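Local coordinates for protein glutathione S-transferase delta (Bombyx mori, PDB 3VK9) that probably catalyses the transfer of glutathione to electrophilic substrates, working as a homodimeric delta-class glutathione transferase, at residues I70-V75 against S83-D88; Y100-T105 against I162-S167. All blocks are in the same frame, centred on the assembly; numbering follows the deposited sequence.

Contact 1 (I70-V75 against S83-D88); sequences IITYLV and SLYPED
Val75 and Tyr85 bring the two backbones nearest, with Val75 CA and Tyr85 CA 6.6 Å apart where residues 83-88, an irregular loop, pass beside the helical turn 70-75. No hydrogen bond crosses; the contact is made by side chains. Thr72 lays its methyl over one face of the Tyr85 ring in a CH-pi contact, CG2 standing 3.7 Å from the ring centroid and 21° off the ring normal. It leans toward the phenol end, where CG2 is 3.5 Å from Tyr85 CZ, while Thr72 CB sits 3.6 Å from Tyr85 CE2. The Thr72 torsion that sets CG2 opposite the carbonyl carbon, beside the backbone N, presents carbon to the ring, and OG1 makes a weak hydrogen bond to Ala69 O in its own helix. One turn on, Val75 packs at the root of the tyrosine, its CG1 3.6 Å from Tyr85 CB, and its other methyl CG2 reaches Leu84 CB at 4.4 Å. The hydroxyl is tied elsewhere, Tyr85 OH being hydrogen-bonded to Asp96 OD1; the ring also makes a cation-pi contact with Arg92. Tyr85 thus fills the junction between helix 67-78, which closes the thioredoxin-like domain, and helices 89-119 and 156-167, touching Val95 of helix 89-119 and Val156 of helix 156-167, while Leu84 packs on Leu24 of helix 12-24.

Contact 2 (Y100-T105 against I162-S167); sequences YFDIGT and IASVSS
The carboxylate of Asp102 is the flat group here, and Ser164 meets it at one oxygen: Ser164 OG donates a hydrogen bond of 2.8 Å to Asp102 OD1, which accepts through its syn lone pair, on the side of the other oxygen. Ser164 OG accordingly lies 3.5 Å from Asp102 OD2 as well, and Ser164 CB comes to 3.3 Å from Asp102 OD1. With CG anti to the backbone N (chi1 -178°), Asp102 extends from helix 89-119 across to helix 156-167, bridging backbones whose nearest CA atoms, those of Asp102 and Ser164, are 7.5 Å apart. The second oxygen, OD2, accepts a hydrogen bond from Ser160 OG and forms a salt bridge with Arg68, so the buried carboxylate is held at both oxygens, with Tyr107 of helix 89-119 touching both side chains. Replacing Asp102 by an alanine removes the carboxylate and would probably leave Arg68 without this charge partner, deprive the Ser160 and Ser164 hydroxyls of this acceptor, and open a gap between the helices. Farther along the second helix, Ser166 OG turns back to donate to Ile162 O at 2.9 Å, lying 20° out of that carbonyl's plane, and that oxygen also accepts Ser166 N. Ser167 OG bonds to Ala163 O at 2.8 Å, in the carbonyl plane; Arg15 reaches both Ser167 OG and Ala163 O. This is a buried polar crosslink within the all-helical C-terminal domain of the glutathione transferase fold, extended through Arg68 to the thioredoxin-like N-terminal domain.

Both contacts are buried, but the centre of contact 1 is about 15 Å from that of the chain and the centre of contact 2 about 6 Å, the two lying about 17 Å apart with no touch between them. Along the chain they come in series: the loop of contact 1 runs straight into helix 89-119, which supplies one side of contact 2. Helix 156-167 takes part in both: it packs against contact 1 and supplies the other side of contact 2. The chemistry differs: contact 1 is apolar packing about an aromatic ring, whereas between its two segments contact 2 has a single hydrogen bond, to a carboxylate that also carries a salt bridge. Each also touches the second subunit.

Contact 1 (I70-V75 against S83-D88)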
ATOM      1  N   ILE A  70       3.420  -0.048 -10.497  1.00 10.03           N
ATOM      2  CA  ILE A  70       3.563  -0.338 -11.925  1.00  8.73           C
ATOM      3  C   ILE A  70       2.368   0.217 -12.715  1.00 14.52           C
ATOM      4  O   ILE A  70       2.533   0.829 -13.784  1.00 12.15           O
ATOM      5  CB  ILE A  70       3.651  -1.861 -12.191  1.00  8.83           C
ATOM      6  CG1 ILE A  70       4.945  -2.453 -11.629  1.00 13.89           C
ATOM      7  CG2 ILE A  70       3.475  -2.153 -13.702  1.00 11.55           C
ATOM      8  CD1 ILE A  70       4.979  -4.019 -11.582  1.00  8.39           C
ATOM      9  N   ILE A  71       1.160  -0.009 -12.208  1.00  8.81           N
ATOM     10  CA  ILE A  71      -0.025   0.403 -12.955  1.00  6.80           C
ATOM     11  C   ILE A  71      -0.124   1.922 -13.057  1.00 10.64           C
ATOM     12  O   ILE A  71      -0.535   2.449 -14.090  1.00  8.87           O
ATOM     13  CB  ILE A  71      -1.351  -0.223 -12.409  1.00 12.56           C
ATOM     14  CG1 ILE A  71      -1.674   0.304 -11.006  1.00 15.12           C
ATOM     15  CG2 ILE A  71      -1.266  -1.756 -12.427  1.00 12.52           C
ATOM     16  CD1 ILE A  71      -2.814  -0.424 -10.290  1.00 13.06           C
ATOM     17  N   THR A  72       0.250   2.635 -12.005  1.00 11.11           N
ATOM     18  CA  THR A  72       0.225   4.092 -12.105  1.00 10.16           C
ATOM     19  C   THR A  72       1.389   4.552 -12.986  1.00 10.17           C
ATOM     20  O   THR A  72       1.243   5.509 -13.746  1.00 12.89           O
ATOM     21  CB  THR A  72       0.231   4.792 -10.741  1.00  6.34           C
ATOM     22  OG1 THR A  72       1.440   4.484 -10.032  1.00  9.40           O
ATOM     23  CG2 THR A  72      -0.992   4.366  -9.892  1.00  7.81           C
ATOM     24  N   TYR A  73       2.530   3.859 -12.909  1.00  8.67           N
ATOM     25  CA  TYR A  73       3.655   4.163 -13.803  1.00 10.69           C
ATOM     26  C   TYR A  73       3.310   4.050 -15.304  1.00 14.89           C
ATOM     27  O   TYR A  73       3.702   4.896 -16.099  1.00 10.93           O
ATOM     28  CB  TYR A  73       4.848   3.254 -13.515  1.00 12.85           C
ATOM     29  CG  TYR A  73       5.986   3.382 -14.521  1.00 10.56           C
ATOM     30  CD1 TYR A  73       6.787   4.529 -14.559  1.00 15.46           C
ATOM     31  CD2 TYR A  73       6.281   2.348 -15.419  1.00 11.84           C
ATOM     32  CE1 TYR A  73       7.853   4.648 -15.449  1.00 11.91           C
ATOM     33  CE2 TYR A  73       7.366   2.464 -16.341  1.00 12.11           C
ATOM     34  CZ  TYR A  73       8.135   3.617 -16.342  1.00 13.55           C
ATOM     35  OH  TYR A  73       9.196   3.765 -17.214  1.00 14.25           O
ATOM     36  N   LEU A  74       2.591   2.994 -15.679  1.00 16.60           N
ATOM     37  CA  LEU A  74       2.167   2.786 -17.069  1.00 14.83           C
ATOM     38  C   LEU A  74       1.319   3.936 -17.607  1.00 14.08           C
ATOM     39  O   LEU A  74       1.500   4.368 -18.752  1.00 13.97           O
ATOM     40  CB  LEU A  74       1.420   1.447 -17.227  1.00 10.30           C
ATOM     41  CG  LEU A  74       2.285   0.204 -16.963  1.00 13.78           C
ATOM     42  CD1 LEU A  74       1.449  -1.068 -17.035  1.00 15.88           C
ATOM     43  CD2 LEU A  74       3.469   0.129 -17.928  1.00 12.21           C
ATOM     44  N   VAL A  75       0.394   4.429 -16.779  1.00 11.73           N
ATOM     45  CA  VAL A  75      -0.411   5.576 -17.151  1.00 14.90           C
ATOM     46  C   VAL A  75       0.428   6.854 -17.208  1.00 14.82           C
ATOM     47  O   VAL A  75       0.335   7.593 -18.181  1.00 15.16           O
ATOM     48  CB  VAL A  75      -1.623   5.785 -16.195  1.00 15.56           C
ATOM     49  CG1 VAL A  75      -2.436   6.966 -16.642  1.00 13.34           C
ATOM     50  CG2 VAL A  75      -2.478   4.539 -16.125  1.00 11.80           C
ATOM     51  N   SER A  83      -8.204   9.199 -18.033  1.00 15.56           N
ATOM     52  CA  SER A  83      -9.227   9.011 -17.003  1.00 11.35           C
ATOM     53  C   SER A  83      -8.908   7.797 -16.121  1.00 11.49           C
ATOM     54  O   SER A  83      -9.417   7.674 -15.019  1.00 12.90           O
ATOM     55  CB  SER A  83     -10.611   8.839 -17.653  1.00 12.58           C
ATOM     56  OG  SER A  83     -10.651   7.648 -18.423  1.00 17.68           O
ATOM     57  N   LEU A  84      -8.050   6.901 -16.599  1.00 12.72           N
ATOM     58  CA  LEU A  84      -7.642   5.763 -15.778  1.00 12.80           C
ATOM     59  C   LEU A  84      -6.809   6.176 -14.569  1.00 11.75           C
ATOM     60  O   LEU A  84      -6.687   5.413 -13.626  1.00  9.64           O
ATOM     61  CB  LEU A  84      -6.827   4.760 -16.586  1.00 15.90           C
ATOM     62  CG  LEU A  84      -7.518   3.992 -17.697  1.00 18.51           C
ATOM     63  CD1 LEU A  84      -6.459   3.502 -18.677  1.00 19.30           C
ATOM     64  CD2 LEU A  84      -8.327   2.832 -17.123  1.00 15.15           C
ATOM     65  N   TYR A  85      -6.198   7.356 -14.623  1.00 13.09           N
ATOM     66  CA  TYR A  85      -5.419   7.857 -13.487  1.00  7.07           C
ATOM     67  C   TYR A  85      -5.360   9.376 -13.587  1.00  8.57           C
ATOM     68  O   TYR A  85      -4.331   9.947 -13.947  1.00 13.46           O
ATOM     69  CB  TYR A  85      -4.012   7.230 -13.460  1.00  7.63           C
ATOM     70  CG  TYR A  85      -3.257   7.424 -12.156  1.00 10.20           C
ATOM     71  CD1 TYR A  85      -3.858   7.135 -10.923  1.00 11.99           C
ATOM     72  CD2 TYR A  85      -1.930   7.862 -12.150  1.00 13.60           C
ATOM     73  CE1 TYR A  85      -3.172   7.302  -9.727  1.00  6.20           C
ATOM     74  CE2 TYR A  85      -1.229   8.026 -10.950  1.00  6.85           C
ATOM     75  CZ  TYR A  85      -1.858   7.745  -9.749  1.00  9.76           C
ATOM     76  OH  TYR A  85      -1.170   7.910  -8.568  1.00  7.84           O
ATOM     77  N   PRO A  86      -6.498  10.037 -13.319  1.00 18.16           N
ATOM     78  CA  PRO A  86      -6.650  11.473 -13.589  1.00 21.59           C
ATOM     79  C   PRO A  86      -5.622  12.313 -12.825  1.00 13.82           C
ATOM     80  O   PRO A  86      -5.283  11.977 -11.689  1.00 12.35           O
ATOM     81  CB  PRO A  86      -8.080  11.772 -13.109  1.00 18.15           C
ATOM     82  CG  PRO A  86      -8.396  10.671 -12.152  1.00 18.68           C
ATOM     83  CD  PRO A  86      -7.708   9.460 -12.708  1.00 15.53           C
ATOM     84  N   GLU A  87      -5.139  13.383 -13.454  1.00 10.34           N
ATOM     85  CA  GLU A  87      -4.153  14.284 -12.851  1.00 14.78           C
ATOM     86  C   GLU A  87      -4.722  15.240 -11.789  1.00 18.93           C
ATOM     87  O   GLU A  87      -3.979  15.738 -10.923  1.00 15.16           O
ATOM     88  CB  GLU A  87      -3.469  15.103 -13.942  1.00 22.49           C
ATOM     89  CG  GLU A  87      -2.632  14.276 -14.908  1.00 29.93           C
ATOM     90  CD  GLU A  87      -1.937  15.136 -15.944  1.00 28.65           C
ATOM     91  OE1 GLU A  87      -2.635  15.701 -16.816  1.00 24.30           O
ATOM     92  OE2 GLU A  87      -0.697  15.260 -15.868  1.00 37.75           O
ATOM     93  N   ASP A  88      -6.017  15.539 -11.862  1.00 11.93           N
ATOM     94  CA  ASP A  88      -6.597  16.392 -10.837  1.00 13.04           C
ATOM     95  C   ASP A  88      -6.273  15.807  -9.469  1.00 16.47           C
ATOM     96  O   ASP A  88      -6.578  14.650  -9.208  1.00 14.23           O
ATOM     97  CB  ASP A  88      -8.107  16.508 -10.965  1.00 12.61           C
ATOM     98  CG  ASP A  88      -8.719  17.253  -9.793  1.00 12.52           C
ATOM     99  OD1 ASP A  88      -8.653  18.491  -9.784  1.00 13.75           O
ATOM    100  OD2 ASP A  88      -9.246  16.606  -8.870  1.00 18.61           O
TER

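Contact 2 (Y100-T105 against I162-S167)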
ATOM      1  N   TYR A 100      -4.289   2.022  -1.765  1.00  6.72           N
ATOM      2  CA  TYR A 100      -3.782   1.695  -0.435  1.00 11.23           C
ATOM      3  C   TYR A 100      -4.765   0.854   0.387  1.00 10.76           C
ATOM      4  O   TYR A 100      -4.358  -0.029   1.143  1.00 13.85           O
ATOM      5  CB  TYR A 100      -3.319   2.955   0.296  1.00  6.09           C
ATOM      6  CG  TYR A 100      -2.039   3.454  -0.304  1.00 11.70           C
ATOM      7  CD1 TYR A 100      -0.841   2.788  -0.041  1.00 11.03           C
ATOM      8  CD2 TYR A 100      -2.022   4.544  -1.177  1.00  6.05           C
ATOM      9  CE1 TYR A 100       0.341   3.198  -0.589  1.00 13.40           C
ATOM     10  CE2 TYR A 100      -0.818   4.970  -1.749  1.00 10.14           C
ATOM     11  CZ  TYR A 100       0.354   4.283  -1.439  1.00  6.32           C
ATOM     12  OH  TYR A 100       1.559   4.644  -1.967  1.00  6.50           O
ATOM     13  N   PHE A 101      -6.054   1.103   0.198  1.00 11.60           N
ATOM     14  CA  PHE A 101      -7.093   0.248   0.772  1.00  7.80           C
ATOM     15  C   PHE A 101      -6.935  -1.187   0.265  1.00  6.01           C
ATOM     16  O   PHE A 101      -7.024  -2.148   1.026  1.00 10.40           O
ATOM     17  CB  PHE A 101      -8.472   0.783   0.392  1.00 10.34           C
ATOM     18  CG  PHE A 101      -9.598  -0.171   0.678  1.00  8.33           C
ATOM     19  CD1 PHE A 101     -10.058  -0.366   1.990  1.00  8.22           C
ATOM     20  CD2 PHE A 101     -10.233  -0.846  -0.362  1.00 11.60           C
ATOM     21  CE1 PHE A 101     -11.116  -1.235   2.254  1.00 10.81           C
ATOM     22  CE2 PHE A 101     -11.286  -1.726  -0.109  1.00  6.66           C
ATOM     23  CZ  PHE A 101     -11.724  -1.920   1.211  1.00 11.07           C
ATOM     24  N   ASP A 102      -6.718  -1.320  -1.038  1.00  9.87           N
ATOM     25  CA  ASP A 102      -6.515  -2.618  -1.664  1.00  9.59           C
ATOM     26  C   ASP A 102      -5.338  -3.392  -1.035  1.00 11.12           C
ATOM     27  O   ASP A 102      -5.522  -4.497  -0.503  1.00 12.05           O
ATOM     28  CB  ASP A 102      -6.308  -2.459  -3.178  1.00  9.08           C
ATOM     29  CG  ASP A 102      -6.136  -3.800  -3.885  1.00 18.54           C
ATOM     30  OD1 ASP A 102      -6.832  -4.772  -3.476  1.00 15.26           O
ATOM     31  OD2 ASP A 102      -5.309  -3.871  -4.830  1.00 12.53           O
ATOM     32  N   ILE A 103      -4.136  -2.823  -1.065  1.00 12.96           N
ATOM     33  CA  ILE A 103      -2.976  -3.552  -0.539  1.00  7.09           C
ATOM     34  C   ILE A 103      -3.006  -3.749   0.996  1.00  6.58           C
ATOM     35  O   ILE A 103      -2.748  -4.843   1.489  1.00  6.90           O
ATOM     36  CB  ILE A 103      -1.634  -2.901  -0.956  1.00 10.92           C
ATOM     37  CG1 ILE A 103      -0.462  -3.818  -0.569  1.00 10.10           C
ATOM     38  CG2 ILE A 103      -1.492  -1.502  -0.345  1.00  9.70           C
ATOM     39  CD1 ILE A 103       0.903  -3.403  -1.151  1.00  7.78           C
ATOM     40  N   GLY A 104      -3.323  -2.693   1.734  1.00  6.57           N
ATOM     41  CA  GLY A 104      -3.196  -2.706   3.185  1.00  9.93           C
ATOM     42  C   GLY A 104      -4.375  -3.283   3.938  1.00 14.18           C
ATOM     43  O   GLY A 104      -4.255  -3.707   5.090  1.00 10.99           O
ATOM     44  N   THR A 105      -5.525  -3.311   3.285  1.00 10.59           N
ATOM     45  CA  THR A 105      -6.729  -3.759   3.956  1.00 13.66           C
ATOM     46  C   THR A 105      -7.389  -4.953   3.277  1.00 15.50           C
ATOM     47  O   THR A 105      -7.392  -6.049   3.833  1.00  9.71           O
ATOM     48  CB  THR A 105      -7.755  -2.615   4.117  1.00 14.67           C
ATOM     49  OG1 THR A 105      -7.163  -1.552   4.882  1.00 12.63           O
ATOM     50  CG2 THR A 105      -9.025  -3.110   4.831  1.00 13.37           C
ATOM     51  N   ILE A 162     -10.304  -5.274  -8.505  1.00  8.51           N
ATOM     52  CA  ILE A 162     -11.029  -6.401  -9.040  1.00  8.09           C
ATOM     53  C   ILE A 162     -10.128  -7.619  -9.129  1.00 10.98           C
ATOM     54  O   ILE A 162     -10.574  -8.727  -8.890  1.00 10.02           O
ATOM     55  CB  ILE A 162     -11.802  -6.109 -10.361  1.00  9.24           C
ATOM     56  CG1 ILE A 162     -12.888  -7.179 -10.551  1.00 12.91           C
ATOM     57  CG2 ILE A 162     -10.868  -6.080 -11.550  1.00  8.91           C
ATOM     58  CD1 ILE A 162     -14.007  -6.781 -11.475  1.00 18.94           C
ATOM     59  N   ALA A 163      -8.838  -7.413  -9.408  1.00 15.36           N
ATOM     60  CA  ALA A 163      -7.908  -8.535  -9.406  1.00 11.82           C
ATOM     61  C   ALA A 163      -7.870  -9.186  -8.022  1.00 17.82           C
ATOM     62  O   ALA A 163      -7.840 -10.418  -7.902  1.00 16.25           O
ATOM     63  CB  ALA A 163      -6.512  -8.102  -9.838  1.00 10.77           C
ATOM     64  N   SER A 164      -7.884  -8.360  -6.978  1.00 12.89           N
ATOM     65  CA  SER A 164      -7.968  -8.876  -5.602  1.00 11.25           C
ATOM     66  C   SER A 164      -9.318  -9.551  -5.311  1.00  9.98           C
ATOM     67  O   SER A 164      -9.368 -10.744  -4.995  1.00 13.80           O
ATOM     68  CB  SER A 164      -7.724  -7.750  -4.600  1.00  8.46           C
ATOM     69  OG  SER A 164      -6.435  -7.206  -4.779  1.00 12.45           O
ATOM     70  N   VAL A 165     -10.403  -8.788  -5.428  1.00 10.12           N
ATOM     71  CA  VAL A 165     -11.758  -9.294  -5.148  1.00 10.12           C
ATOM     72  C   VAL A 165     -12.115 -10.570  -5.904  1.00 16.74           C
ATOM     73  O   VAL A 165     -12.684 -11.502  -5.326  1.00 14.42           O
ATOM     74  CB  VAL A 165     -12.868  -8.244  -5.420  1.00  7.78           C
ATOM     75  CG1 VAL A 165     -14.243  -8.882  -5.237  1.00  8.79           C
ATOM     76  CG2 VAL A 165     -12.714  -7.015  -4.505  1.00 10.09           C
ATOM     77  N   SER A 166     -11.783 -10.623  -7.192  1.00 13.79           N
ATOM     78  CA  SER A 166     -12.031 -11.847  -7.956  1.00  8.76           C
ATOM     79  C   SER A 166     -11.334 -13.076  -7.339  1.00 12.12           C
ATOM     80  O   SER A 166     -11.909 -14.167  -7.297  1.00 14.76           O
ATOM     81  CB  SER A 166     -11.676 -11.666  -9.448  1.00 11.70           C
ATOM     82  OG  SER A 166     -10.275 -11.510  -9.668  1.00 10.77           O
ATOM     83  N   SER A 167     -10.111 -12.901  -6.840  1.00  9.36           N
ATOM     84  CA  SER A 167      -9.403 -14.012  -6.204  1.00 13.59           C
ATOM     85  C   SER A 167     -10.221 -14.681  -5.082  1.00 17.54           C
ATOM     86  O   SER A 167     -10.000 -15.848  -4.766  1.00 17.32           O
ATOM     87  CB  SER A 167      -8.048 -13.558  -5.656  1.00 16.66           C
ATOM     88  OG  SER A 167      -7.349 -12.804  -6.616  1.00 17.74           O
TER